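Local coordinates for TRNA threonylcarbamoyladenosine dehydratase (Escherichia coli, PDB 4D79) that catalyses the ATP-dependent dehydration of threonylcarbamoyladenosine at position 37 of tRNAs to its cyclic form, and can accept sulfur from the cysteine desulfurase CsdA in vitro, at the interface of chains A and B. Numbering follows the deposited sequence. Chains: chain A/B, TRNA threonylcarbamoyladenosine dehydratase.

The interface of chains A and B. Residues chain A 70, 72-73, 76, 242; chain B 13, 51, 96.
The loop of chain A that carries A:Thr70 to A:Ala76, together with the first turn of helix 242-266, meets the C-terminal ends of helices 42-51 and 85-96 of chain B. B:Arg51, the last residue of its helix, shows how one guanidinium can tie down a loop by way of backbone carbonyls. Its chain runs extended from CG to NE and lays the flat group among three carbonyl oxygens of the partner. NH1 of B:Arg51 donates to the carbonyl O of A:Thr70 at 2.8 Å, in the guanidinium plane and nearly straight, with 161° at the hydrogen. NH1 of B:Arg51 also reaches the carbonyl O of A:Ala76 at 2.9 Å, here on a lone pair. NH2 of B:Arg51 joins it on O of A:Ala76 at 3.2 Å, but from above the carbonyl plane and more bent, so that one acceptor is gripped end-on by two nitrogens. The third carbonyl contributes differently: O of A:Gln73 sits 3.1 Å above the centre of the guanidinium, while CD1 of B:Ile96 covers the opposite face towards its rim. Bonded at its edge and covered on both faces, the group probably has little freedom to turn. Nearer the backbone, OG1 of A:Thr242 rests against CB and CD of B:Arg51. A leucine in place of B:Arg51 would probably leave the carbonyls of A:Thr70 and A:Ala76 without these donors and the loop less firmly held. With OG1 of A:Thr70 beside its backbone N (chi1 -66°), the methyl CG2 points opposite that nitrogen and packs on CG2 of B:Ile96 at 3.8 Å. OG1 of A:Thr70 shares a water with the carbonyl O of B:Ile96, the water lying 2.8 Å from each. Repeated across the two-fold axis, this patch helps join the subunits of the TcdA homodimer and probably steadies the loop bearing A:Arg72 and A:Gln73, the Arg-Gln pair of the N-x-x-R-Q motif that serves ATP binding in MoeB/E1 enzymes.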
ATOM      1  N   THR A  70       6.809 -13.749   2.380  1.00 16.61           N
ATOM      2  CA  THR A  70       5.434 -13.584   2.820  1.00 16.13           C
ATOM      3  C   THR A  70       5.230 -12.279   3.564  1.00 13.50           C
ATOM      4  O   THR A  70       4.144 -11.711   3.512  1.00 21.87           O
ATOM      5  CB  THR A  70       5.029 -14.792   3.683  1.00 20.38           C
ATOM      6  OG1 THR A  70       5.010 -15.979   2.873  1.00 19.24           O
ATOM      7  CG2 THR A  70       3.640 -14.641   4.274  1.00 20.13           C
ATOM      8  N   ARG A  72       6.218  -9.362   2.964  1.00 19.87           N
ATOM      9  CA  ARG A  72       6.291  -8.097   2.235  1.00 16.59           C
ATOM     10  C   ARG A  72       6.003  -8.133   0.734  1.00 23.26           C
ATOM     11  O   ARG A  72       6.256  -7.115   0.091  1.00 18.29           O
ATOM     12  CB  ARG A  72       7.674  -7.468   2.428  1.00 22.12           C
ATOM     13  CG  ARG A  72       8.796  -8.299   1.738  1.00 20.07           C
ATOM     14  CD  ARG A  72      10.126  -8.102   2.352  1.00 25.56           C
ATOM     15  NE  ARG A  72      11.205  -8.663   1.566  1.00 25.07           N
ATOM     16  CZ  ARG A  72      11.585  -9.925   1.611  1.00 25.14           C
ATOM     17  NH1 ARG A  72      10.927 -10.795   2.373  1.00 21.57           N
ATOM     18  NH2 ARG A  72      12.595 -10.333   0.862  1.00 39.67           N
ATOM     19  N   GLN A  73       5.515  -9.225   0.137  1.00 16.71           N
ATOM     20  CA  GLN A  73       5.337  -9.311  -1.304  1.00 18.32           C
ATOM     21  C   GLN A  73       3.948  -9.848  -1.599  1.00 21.52           C
ATOM     22  O   GLN A  73       3.545 -10.871  -1.045  1.00 19.21           O
ATOM     23  CB  GLN A  73       6.439 -10.187  -1.962  1.00 16.48           C
ATOM     24  CG  GLN A  73       7.821  -9.705  -1.540  1.00 16.40           C
ATOM     25  CD  GLN A  73       8.996 -10.379  -2.252  1.00 26.58           C
ATOM     26  OE1 GLN A  73       8.860 -10.958  -3.302  1.00 20.63           O
ATOM     27  NE2 GLN A  73      10.154 -10.267  -1.661  1.00 22.52           N
ATOM     28  N   ALA A  76       3.171 -13.544  -2.584  1.00 24.79           N
ATOM     29  CA  ALA A  76       3.641 -14.612  -1.688  1.00 20.99           C
ATOM     30  C   ALA A  76       2.453 -15.215  -0.951  1.00 22.16           C
ATOM     31  O   ALA A  76       2.026 -14.720   0.097  1.00 22.13           O
ATOM     32  CB  ALA A  76       4.663 -14.059  -0.708  1.00 19.12           C
ATOM     33  N   THR A 242       5.428  -4.998   5.035  1.00 17.50           N
ATOM     34  CA  THR A 242       4.576  -4.641   3.919  1.00 13.88           C
ATOM     35  C   THR A 242       4.218  -3.162   3.954  1.00 14.72           C
ATOM     36  O   THR A 242       4.164  -2.493   2.915  1.00 16.58           O
ATOM     37  CB  THR A 242       3.270  -5.449   3.982  1.00 17.02           C
ATOM     38  OG1 THR A 242       3.494  -6.794   3.603  1.00 18.03           O
ATOM     39  CG2 THR A 242       2.204  -4.884   3.061  1.00 21.43           C
TER
ATOM     40  N   PHE B  13       7.707 -15.101   8.681  1.00 20.17           N
ATOM     41  CA  PHE B  13       7.762 -13.808   9.366  1.00 15.35           C
ATOM     42  C   PHE B  13       9.114 -13.523  10.006  1.00 14.11           C
ATOM     43  O   PHE B  13       9.234 -12.604  10.812  1.00 19.30           O
ATOM     44  CB  PHE B  13       6.607 -13.710  10.365  1.00 19.48           C
ATOM     45  CG  PHE B  13       5.277 -13.858   9.702  1.00 15.26           C
ATOM     46  CD1 PHE B  13       4.839 -12.908   8.772  1.00 20.33           C
ATOM     47  CD2 PHE B  13       4.472 -14.939   9.962  1.00 16.46           C
ATOM     48  CE1 PHE B  13       3.612 -13.059   8.137  1.00 17.14           C
ATOM     49  CE2 PHE B  13       3.256 -15.086   9.332  1.00 20.10           C
ATOM     50  CZ  PHE B  13       2.838 -14.159   8.397  1.00 19.32           C
ATOM     51  N   ARG B  51       0.317 -10.167   6.800  1.00 14.06           N
ATOM     52  CA  ARG B  51       1.702 -10.221   6.378  1.00 19.72           C
ATOM     53  C   ARG B  51       2.664  -9.732   7.447  1.00 20.97           C
ATOM     54  O   ARG B  51       3.875  -9.812   7.251  1.00 17.00           O
ATOM     55  CB  ARG B  51       1.906  -9.420   5.089  1.00 14.05           C
ATOM     56  CG  ARG B  51       1.201 -10.054   3.879  1.00 13.18           C
ATOM     57  CD  ARG B  51       1.774  -9.570   2.547  1.00 19.87           C
ATOM     58  NE  ARG B  51       1.040 -10.198   1.465  1.00 17.40           N
ATOM     59  CZ  ARG B  51       1.229 -11.435   1.035  1.00 16.98           C
ATOM     60  NH1 ARG B  51       2.174 -12.193   1.550  1.00 17.87           N
ATOM     61  NH2 ARG B  51       0.465 -11.914   0.071  1.00 16.69           N
ATOM     62  N   ILE B  96      -1.989 -16.614   2.952  1.00 18.12           N
ATOM     63  CA  ILE B  96      -0.828 -15.885   3.430  1.00 16.37           C
ATOM     64  C   ILE B  96      -0.225 -16.596   4.624  1.00 21.28           C
ATOM     65  O   ILE B  96       0.984 -16.849   4.671  1.00 20.51           O
ATOM     66  CB  ILE B  96      -1.197 -14.438   3.772  1.00 16.76           C
ATOM     67  CG1 ILE B  96      -1.502 -13.659   2.459  1.00 19.65           C
ATOM     68  CG2 ILE B  96      -0.050 -13.755   4.537  1.00 19.63           C
ATOM     69  CD1 ILE B  96      -2.036 -12.258   2.681  1.00 20.37           C
TER
HETATM   70  O   HOH W   1       2.892 -17.878   2.858  1.00 32.72           O